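PDB 6ILS: ribokinase from Arabidopsis thaliana, which catalyses the magnesium-dependent transfer of a phosphoryl group from ATP to O-5 of D-ribose, giving D-ribose 5-phosphate. Local coordinates for residues Gly9-Asp14 and Gly60-Asp65; Asn44-Gly49 and Thr56-Arg61; Glu73-Asp78 and Val82-Val87. One frame throughout, in Å; residues are numbered along the deposited sequence.

Interaction 1 (Gly9-Asp14 and Gly60-Asp65); sequences GSANAD and GRLGED. With RIB (alpha-D-ribofuranose), chain F.
Gly9 and Ala11 meet Gly60 and Leu62 in a buried, water-bridged contact at the point where two parallel neighbours of the central sheet in this PfkB-family kinase part company. Strand 56-63 runs on along that sheet, while the chain after strand 5-8 turns off into strand 12-18 of the smaller four-stranded sheet. Direct contact is slight: Gly9 O lies 3.7 Å from Gly60 CA, and the CB of Ala11 is 3.7 Å from CD2 of Leu62. Water fills in between the diverging backbones. Water 1 accepts the N-H of Arg61 at 2.8 Å and also bonds Gly9 O at 2.8 Å; further along, water 2 joins Ala11 O (3.0 Å) to Arg61 O (2.8 Å). Gly9 has phi 174° and psi -150°, angles at which a CB would be pressed against the carbonyl O of the preceding residue. Leu62, with CG beside the backbone N, brings its end closer than its CB and meets Ala11 through CD2; the Ala11 CB also touches Ile71 of helix 66-75. The departing segment leads to the substrate, where the Asp14 carboxylate takes two sugar hydroxyls on separate oxygens: ribose O2 donates to OD1, and O3 to OD2 at 2.6 Å.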
loop_
_atom_site.group_PDB
_atom_site.type_symbol
_atom_site.label_atom_id
_atom_site.label_comp_id
_atom_site.label_asym_id
_atom_site.label_seq_id
_atom_site.Cartn_x
_atom_site.Cartn_y
_atom_site.Cartn_z
ATOM N N GLY B 9 10.027 18.604 -0.296
ATOM C CA GLY B 9 10.355 17.339 -0.892
ATOM C C GLY B 9 9.239 16.329 -0.834
ATOM O O GLY B 9 8.056 16.688 -0.810
ATOM N N SER B 10 9.638 15.062 -0.780
ATOM C CA SER B 10 8.738 13.926 -0.974
ATOM C C SER B 10 8.121 13.341 0.290
ATOM O O SER B 10 8.714 13.376 1.362
ATOM C CB SER B 10 9.483 12.814 -1.664
ATOM O OG SER B 10 10.626 12.450 -0.889
ATOM N N ALA B 11 6.944 12.748 0.121
ATOM C CA ALA B 11 6.294 11.961 1.156
ATOM C C ALA B 11 5.797 10.674 0.509
ATOM O O ALA B 11 5.113 10.727 -0.496
ATOM C CB ALA B 11 5.140 12.736 1.802
ATOM N N ASN B 12 6.193 9.528 1.068
ATOM C CA ASN B 12 5.831 8.204 0.562
ATOM C C ASN B 12 5.192 7.350 1.634
ATOM O O ASN B 12 5.614 7.396 2.784
ATOM C CB ASN B 12 7.067 7.428 0.065
ATOM C CG ASN B 12 7.676 8.009 -1.178
ATOM O OD1 ASN B 12 6.985 8.583 -2.020
ATOM N ND2 ASN B 12 8.989 7.829 -1.325
ATOM N N ALA B 13 4.210 6.539 1.256
ATOM C CA ALA B 13 3.871 5.400 2.097
ATOM C C ALA B 13 4.816 4.278 1.684
ATOM O O ALA B 13 4.899 3.937 0.512
ATOM C CB ALA B 13 2.412 4.989 1.923
ATOM N N ASP B 14 5.542 3.733 2.646
ATOM C CA ASP B 14 6.491 2.666 2.377
ATOM C C ASP B 14 5.827 1.312 2.616
ATOM O O ASP B 14 5.506 0.986 3.751
ATOM C CB ASP B 14 7.728 2.830 3.259
ATOM C CG ASP B 14 8.613 4.007 2.825
ATOM O OD1 ASP B 14 8.556 4.388 1.631
ATOM O OD2 ASP B 14 9.376 4.519 3.674
ATOM N N GLY B 60 5.160 19.948 0.675
ATOM C CA GLY B 60 5.047 18.744 -0.108
ATOM C C GLY B 60 3.643 18.593 -0.659
ATOM O O GLY B 60 2.761 19.376 -0.321
ATOM N N ARG B 61 3.458 17.569 -1.485
ATOM C CA ARG B 61 2.181 17.294 -2.154
ATOM C C ARG B 61 1.720 15.886 -1.851
ATOM O O ARG B 61 2.476 14.931 -2.044
ATOM C CB ARG B 61 2.307 17.465 -3.667
ATOM C CG ARG B 61 2.561 18.893 -4.103
ATOM C CD ARG B 61 1.438 19.778 -3.622
ATOM N NE ARG B 61 1.601 21.163 -4.043
ATOM C CZ ARG B 61 2.170 22.098 -3.294
ATOM N NH1 ARG B 61 2.650 21.791 -2.089
ATOM N NH2 ARG B 61 2.266 23.342 -3.750
ATOM N N LEU B 62 0.473 15.769 -1.401
ATOM C CA LEU B 62 -0.126 14.487 -1.066
ATOM C C LEU B 62 -1.361 14.241 -1.912
ATOM O O LEU B 62 -1.955 15.191 -2.409
ATOM C CB LEU B 62 -0.522 14.444 0.410
ATOM C CG LEU B 62 0.607 14.640 1.412
ATOM C CD1 LEU B 62 0.038 14.578 2.817
ATOM C CD2 LEU B 62 1.634 13.550 1.190
ATOM N N GLY B 63 -1.748 12.978 -2.071
ATOM C CA GLY B 63 -3.066 12.667 -2.614
ATOM C C GLY B 63 -4.085 12.740 -1.494
ATOM O O GLY B 63 -3.729 12.666 -0.323
ATOM N N GLU B 64 -5.359 12.906 -1.840
ATOM C CA GLU B 64 -6.409 12.877 -0.833
ATOM C C GLU B 64 -6.825 11.423 -0.662
ATOM O O GLU B 64 -7.863 11.001 -1.180
ATOM C CB GLU B 64 -7.603 13.756 -1.240
ATOM C CG GLU B 64 -7.313 15.260 -1.206
ATOM C CD GLU B 64 -8.322 16.091 -1.999
ATOM O OE1 GLU B 64 -9.389 15.554 -2.351
ATOM O OE2 GLU B 64 -8.040 17.281 -2.273
ATOM N N ASP B 65 -5.992 10.653 0.035
ATOM C CA ASP B 65 -6.202 9.214 0.178
ATOM C C ASP B 65 -5.690 8.732 1.529
ATOM O O ASP B 65 -5.233 9.526 2.344
ATOM C CB ASP B 65 -5.530 8.438 -0.971
ATOM C CG ASP B 65 -4.058 8.836 -1.196
ATOM O OD1 ASP B 65 -3.396 9.267 -0.235
ATOM O OD2 ASP B 65 -3.581 8.705 -2.346
HETATM O O5 RIB F . 15.470 7.419 2.756
HETATM C C5 RIB F . 14.321 6.663 3.033
HETATM C C4 RIB F . 13.338 6.901 2.080
HETATM O O4 RIB F . 13.828 6.693 0.669
HETATM C C3 RIB F . 12.264 5.745 2.269
HETATM O O3 RIB F . 11.289 6.191 3.331
HETATM C C2 RIB F . 11.804 5.496 1.128
HETATM O O2 RIB F . 10.391 5.914 0.959
HETATM C C1 RIB F . 12.783 6.259 0.013
HETATM O O1 RIB F . 12.109 7.312 -0.573
HETATM O O HOH W 1 5.686 16.015 -2.199
HETATM O O HOH W 2 3.018 12.218 -1.967
#

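Interaction 2 (Asn44-Gly49 and Thr56-Arg61); sequences NQAACG and TYFVGR. With RIB (alpha-D-ribofuranose), chain F.
Ala46 sits between Thr56 and Phe58: its CB is 3.8 Å from the CB of Phe58 and 4.0 Å from the CG2 of Thr56. Thr56 points two different branches at the helix. Its methyl CG2, anti to the backbone N, lies 3.4 Å from Ala46 O, whereas OG1 reaches further along the helix and comes within 3.3 Å of the carbonyl C of Gly49. A CB modelled on Gly49 would fall only 2.8 Å from Thr56 OG1, a clash, so the close approach at this end depends on the missing side chain. The hydroxyl has its polar partner in Tyr54 O, in the short connection between helix and strand.

Phe58 touches Ala46 through its CB. With CG anti to the backbone N (chi1 173°), the ring extends along the strand, and one face is covered by Gly60 N, which stands 4.2 Å above the ring centre. Here too a side chain is excluded: a CB on Gly60 would run into Phe58 CZ.

The framework behind these contacts is helix 41-51 lying nearly antiparallel to strand 56-63, the segment axes at 167° and 7.9 Å apart at their closest. On other sides of the helix, Asn44 ND2 makes a hydrogen bond to Asp259 OD2 and a weak one to ribose O3 (3.4 Å, 140°), and Gln45 NE2 bonds Asp259 OD1. Asp259 is the predicted proton acceptor. The helix thus packs on the sheet through small apolar groups while Asn44 turns to the sugar and Gln45 to Asp259. Dispersion contacts of this kind fix spacing rather than direction, which suggests that the Asn44 and Gln45 amides are oriented mainly by their own hydrogen bonds, to Asp259 among others.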
loop_
_atom_site.group_PDB
_atom_site.type_symbol
_atom_site.label_atom_id
_atom_site.label_comp_id
_atom_site.label_asym_id
_atom_site.label_seq_id
_atom_site.Cartn_x
_atom_site.Cartn_y
_atom_site.Cartn_z
ATOM N N ASN B 44 10.724 12.220 5.975
ATOM C CA ASN B 44 11.695 11.719 6.965
ATOM C C ASN B 44 12.531 12.843 7.532
ATOM O O ASN B 44 12.751 12.934 8.738
ATOM C CB ASN B 44 12.640 10.679 6.364
ATOM C CG ASN B 44 11.973 9.355 6.107
ATOM O OD1 ASN B 44 10.867 9.096 6.575
ATOM N ND2 ASN B 44 12.671 8.477 5.393
ATOM N N GLN B 45 13.056 13.686 6.646
ATOM C CA GLN B 45 13.916 14.774 7.094
ATOM C C GLN B 45 13.153 15.786 7.937
ATOM O O GLN B 45 13.675 16.269 8.949
ATOM C CB GLN B 45 14.596 15.406 5.872
ATOM C CG GLN B 45 15.563 14.394 5.273
ATOM C CD GLN B 45 16.319 14.903 4.060
ATOM O OE1 GLN B 45 16.316 16.097 3.762
ATOM N NE2 GLN B 45 16.972 13.989 3.357
ATOM N N ALA B 46 11.903 16.086 7.561
ATOM C CA ALA B 46 11.092 16.999 8.349
ATOM C C ALA B 46 10.763 16.391 9.711
ATOM O O ALA B 46 10.831 17.075 10.737
ATOM C CB ALA B 46 9.796 17.355 7.606
ATOM N N ALA B 47 10.390 15.110 9.718
ATOM C CA ALA B 47 10.122 14.440 10.998
ATOM C C ALA B 47 11.329 14.491 11.930
ATOM O O ALA B 47 11.198 14.747 13.136
ATOM C CB ALA B 47 9.697 13.004 10.776
ATOM N N CYS B 48 12.509 14.272 11.366
ATOM C CA CYS B 48 13.737 14.340 12.158
ATOM C C CYS B 48 13.944 15.704 12.791
ATOM O O CYS B 48 14.161 15.822 14.000
ATOM C CB CYS B 48 14.928 13.967 11.281
ATOM S SG CYS B 48 16.509 14.147 12.110
ATOM N N GLY B 49 13.875 16.738 11.965
ATOM C CA GLY B 49 14.018 18.096 12.437
ATOM C C GLY B 49 13.051 18.398 13.565
ATOM O O GLY B 49 13.450 18.925 14.593
ATOM N N THR B 56 10.061 23.245 12.400
ATOM C CA THR B 56 10.235 22.586 11.103
ATOM C C THR B 56 8.948 22.578 10.276
ATOM O O THR B 56 7.891 22.173 10.771
ATOM C CB THR B 56 10.713 21.131 11.297
ATOM O OG1 THR B 56 11.982 21.131 11.966
ATOM C CG2 THR B 56 10.863 20.424 9.957
ATOM N N TYR B 57 9.043 23.033 9.028
ATOM C CA TYR B 57 7.949 23.009 8.071
ATOM C C TYR B 57 8.242 21.985 6.987
ATOM O O TYR B 57 9.380 21.877 6.526
ATOM C CB TYR B 57 7.765 24.388 7.404
ATOM C CG TYR B 57 7.139 25.408 8.307
ATOM C CD1 TYR B 57 7.877 26.005 9.320
ATOM C CD2 TYR B 57 5.806 25.763 8.167
ATOM C CE1 TYR B 57 7.309 26.925 10.167
ATOM C CE2 TYR B 57 5.226 26.688 9.015
ATOM C CZ TYR B 57 5.982 27.267 10.007
ATOM O OH TYR B 57 5.419 28.186 10.855
ATOM N N PHE B 58 7.216 21.261 6.556
ATOM C CA PHE B 58 7.339 20.375 5.413
ATOM C C PHE B 58 6.486 20.933 4.287
ATOM O O PHE B 58 5.285 21.156 4.464
ATOM C CB PHE B 58 6.902 18.939 5.765
ATOM C CG PHE B 58 6.852 18.011 4.577
ATOM C CD1 PHE B 58 7.991 17.782 3.811
ATOM C CD2 PHE B 58 5.687 17.358 4.240
ATOM C CE1 PHE B 58 7.975 16.943 2.716
ATOM C CE2 PHE B 58 5.652 16.499 3.142
ATOM C CZ PHE B 58 6.804 16.280 2.380
ATOM N N VAL B 59 7.120 21.181 3.144
ATOM C CA VAL B 59 6.418 21.588 1.936
ATOM C C VAL B 59 6.365 20.423 0.959
ATOM O O VAL B 59 7.394 19.933 0.467
ATOM C CB VAL B 59 7.096 22.799 1.263
ATOM C CG1 VAL B 59 6.327 23.204 -0.013
ATOM C CG2 VAL B 59 7.214 23.941 2.245
ATOM N N GLY B 60 5.160 19.948 0.675
ATOM C CA GLY B 60 5.047 18.744 -0.108
ATOM C C GLY B 60 3.643 18.593 -0.659
ATOM O O GLY B 60 2.761 19.376 -0.321
ATOM N N ARG B 61 3.458 17.569 -1.485
ATOM C CA ARG B 61 2.181 17.294 -2.154
ATOM C C ARG B 61 1.720 15.886 -1.851
ATOM O O ARG B 61 2.476 14.931 -2.044
ATOM C CB ARG B 61 2.307 17.465 -3.667
ATOM C CG ARG B 61 2.561 18.893 -4.103
ATOM C CD ARG B 61 1.438 19.778 -3.622
ATOM N NE ARG B 61 1.601 21.163 -4.043
ATOM C CZ ARG B 61 2.170 22.098 -3.294
ATOM N NH1 ARG B 61 2.650 21.791 -2.089
ATOM N NH2 ARG B 61 2.266 23.342 -3.750
HETATM O O5 RIB F . 15.470 7.419 2.756
HETATM C C5 RIB F . 14.321 6.663 3.033
HETATM C C4 RIB F . 13.338 6.901 2.080
HETATM O O4 RIB F . 13.828 6.693 0.669
HETATM C C3 RIB F . 12.264 5.745 2.269
HETATM O O3 RIB F . 11.289 6.191 3.331
HETATM C C2 RIB F . 11.804 5.496 1.128
HETATM O O2 RIB F . 10.391 5.914 0.959
HETATM C C1 RIB F . 12.783 6.259 0.013
HETATM O O1 RIB F . 12.109 7.312 -0.573
#

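Interaction 3 (Glu73-Asp78 and Val82-Val87); sequences EALGDD and VHLDYV
Leu75 packs against Val82 and Leu84 where the chain leaves helix 66-75 and doubles back toward strand 87-90. From its CB outward the contacts are shared between these two residues. The CB lies 4.1 Å from both Val82 CB and Leu84 CD2; beyond CG the branches divide, CD1 reaching Leu84 CD2 at 4.2 Å and CD2 reaching Val82 CG2 at 4.1 Å. Leu75 and Val82 run side by side, pointing the same way, but Leu84 crosses Leu75 at about a right angle.

The backbone fixes this pairing. Val82 N donates to Leu75 O at 2.7 Å with an N-H...O angle of 152°, and the approach is nearly in line with the carbonyl bond (C=O...N 162°). One residue on, Gly76 leaves helical geometry, and its CA receives the other Leu84 methyl, CD1, at 3.8 Å. Because Leu84 straddles the helix end with its two methyls, an alanine here would probably open a gap beside Leu75 CB and Gly76 CA and leave Leu75 CD1 without its neighbour. Inward, Leu75 rests on Ala43 and Ala47 of helix 41-51, and Val82 reaches Phe58 of strand 56-63. This is the returning half of a beta-alpha-beta crossover, in which helix 66-75 links the parallel neighbouring strands 56-63 and 87-90 of the central sheet.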
loop_
_atom_site.group_PDB
_atom_site.type_symbol
_atom_site.label_atom_id
_atom_site.label_comp_id
_atom_site.label_asym_id
_atom_site.label_seq_id
_atom_site.Cartn_x
_atom_site.Cartn_y
_atom_site.Cartn_z
ATOM N N GLU B 73 -0.751 12.290 9.648
ATOM C CA GLU B 73 -0.841 11.868 11.042
ATOM C C GLU B 73 0.535 11.675 11.678
ATOM O O GLU B 73 0.776 12.100 12.815
ATOM C CB GLU B 73 -1.658 10.572 11.143
ATOM C CG GLU B 73 -3.152 10.799 10.915
ATOM C CD GLU B 73 -3.951 9.505 10.771
ATOM O OE1 GLU B 73 -3.332 8.415 10.687
ATOM O OE2 GLU B 73 -5.202 9.584 10.729
ATOM N N ALA B 74 1.432 11.033 10.943
ATOM C CA ALA B 74 2.770 10.752 11.457
ATOM C C ALA B 74 3.553 12.036 11.711
ATOM O O ALA B 74 4.283 12.132 12.695
ATOM C CB ALA B 74 3.540 9.838 10.480
ATOM N N LEU B 75 3.372 13.031 10.842
ATOM C CA LEU B 75 4.173 14.259 10.887
ATOM C C LEU B 75 3.621 15.332 11.803
ATOM O O LEU B 75 4.374 16.108 12.369
ATOM C CB LEU B 75 4.296 14.864 9.481
ATOM C CG LEU B 75 5.093 14.085 8.440
ATOM C CD1 LEU B 75 5.241 14.948 7.174
ATOM C CD2 LEU B 75 6.456 13.720 8.987
ATOM N N GLY B 76 2.299 15.384 11.922
ATOM C CA GLY B 76 1.629 16.517 12.540
ATOM C C GLY B 76 1.609 16.612 14.056
ATOM O O GLY B 76 2.524 16.150 14.740
ATOM N N ASP B 77 0.546 17.232 14.575
ATOM C CA ASP B 77 0.461 17.616 15.986
ATOM C C ASP B 77 0.389 16.428 16.940
ATOM O O ASP B 77 0.754 16.542 18.112
ATOM C CB ASP B 77 -0.751 18.529 16.205
ATOM N N ASP B 78 -0.077 15.286 16.444
ATOM C CA ASP B 78 -0.154 14.089 17.271
ATOM C C ASP B 78 1.009 13.147 16.988
ATOM O O ASP B 78 1.088 12.064 17.558
ATOM C CB ASP B 78 -1.487 13.365 17.052
ATOM C CG ASP B 78 -2.686 14.279 17.250
ATOM O OD1 ASP B 78 -2.706 15.027 18.256
ATOM O OD2 ASP B 78 -3.607 14.246 16.403
ATOM N N VAL B 82 5.661 18.411 13.103
ATOM C CA VAL B 82 6.018 19.182 11.911
ATOM C C VAL B 82 4.903 20.182 11.621
ATOM O O VAL B 82 3.730 19.832 11.710
ATOM C CB VAL B 82 6.223 18.262 10.689
ATOM C CG1 VAL B 82 6.497 19.089 9.418
ATOM C CG2 VAL B 82 7.332 17.224 10.956
ATOM N N HIS B 83 5.251 21.429 11.306
ATOM C CA HIS B 83 4.245 22.372 10.817
ATOM C C HIS B 83 3.842 21.991 9.397
ATOM O O HIS B 83 4.686 21.951 8.495
ATOM C CB HIS B 83 4.770 23.806 10.863
ATOM C CG HIS B 83 5.012 24.311 12.250
ATOM N ND1 HIS B 83 6.162 24.026 12.954
ATOM C CD2 HIS B 83 4.247 25.072 13.068
ATOM C CE1 HIS B 83 6.100 24.596 14.145
ATOM N NE2 HIS B 83 4.948 25.236 14.241
ATOM N N LEU B 84 2.552 21.711 9.195
ATOM C CA LEU B 84 2.066 21.206 7.919
ATOM C C LEU B 84 1.306 22.234 7.072
ATOM O O LEU B 84 0.665 21.858 6.094
ATOM C CB LEU B 84 1.167 19.987 8.156
ATOM C CG LEU B 84 1.908 18.805 8.810
ATOM C CD1 LEU B 84 0.996 17.599 9.003
ATOM C CD2 LEU B 84 3.095 18.423 7.945
ATOM N N ASP B 85 1.402 23.516 7.429
ATOM C CA ASP B 85 0.619 24.563 6.748
ATOM C C ASP B 85 0.766 24.544 5.222
ATOM O O ASP B 85 -0.182 24.878 4.504
ATOM C CB ASP B 85 0.987 25.972 7.255
ATOM C CG ASP B 85 1.311 26.020 8.745
ATOM O OD1 ASP B 85 1.301 24.978 9.433
ATOM O OD2 ASP B 85 1.529 27.142 9.248
ATOM N N TYR B 86 1.940 24.161 4.720
ATOM C CA TYR B 86 2.211 24.261 3.290
ATOM C C TYR B 86 2.190 22.930 2.568
ATOM O O TYR B 86 2.671 22.811 1.445
ATOM C CB TYR B 86 3.554 24.949 3.060
ATOM C CG TYR B 86 3.533 26.343 3.593
ATOM C CD1 TYR B 86 3.121 27.404 2.798
ATOM C CD2 TYR B 86 3.902 26.603 4.896
ATOM C CE1 TYR B 86 3.082 28.692 3.297
ATOM C CE2 TYR B 86 3.866 27.881 5.400
ATOM C CZ TYR B 86 3.453 28.920 4.602
ATOM O OH TYR B 86 3.426 30.197 5.121
ATOM N N VAL B 87 1.612 21.931 3.213
ATOM C CA VAL B 87 1.322 20.686 2.540
ATOM C C VAL B 87 0.016 20.883 1.786
ATOM O O VAL B 87 -0.947 21.409 2.339
ATOM C CB VAL B 87 1.193 19.507 3.527
ATOM C CG1 VAL B 87 0.811 18.245 2.776
ATOM C CG2 VAL B 87 2.506 19.299 4.307
#

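Strand 56-63 ties the three contacts together. Interactions 1 and 2, with centres about 11 Å apart, share Gly60 and Arg61 and meet through Phe58, whose CZ lies 4.0 Å from Ala11 CB; Gly9 N probably bonds Val59 O at 3.0 Å. Interaction 3 is closer to interaction 2, about 8 Å between centres, and His83 N probably bonds Thr56 O at 2.8 Å. It also reaches interaction 1, where Leu62 CD1 is 3.7 Å from Val87 CG1. The segments 9-14 and 44-49 each carry a ribose-binding residue: Asp14 accepts from ribose O3, and Asn44 ND2 makes a weak bond to the same atom. Interaction 3 is set back from the substrate, the Leu75 side chain being about 11 Å from the sugar.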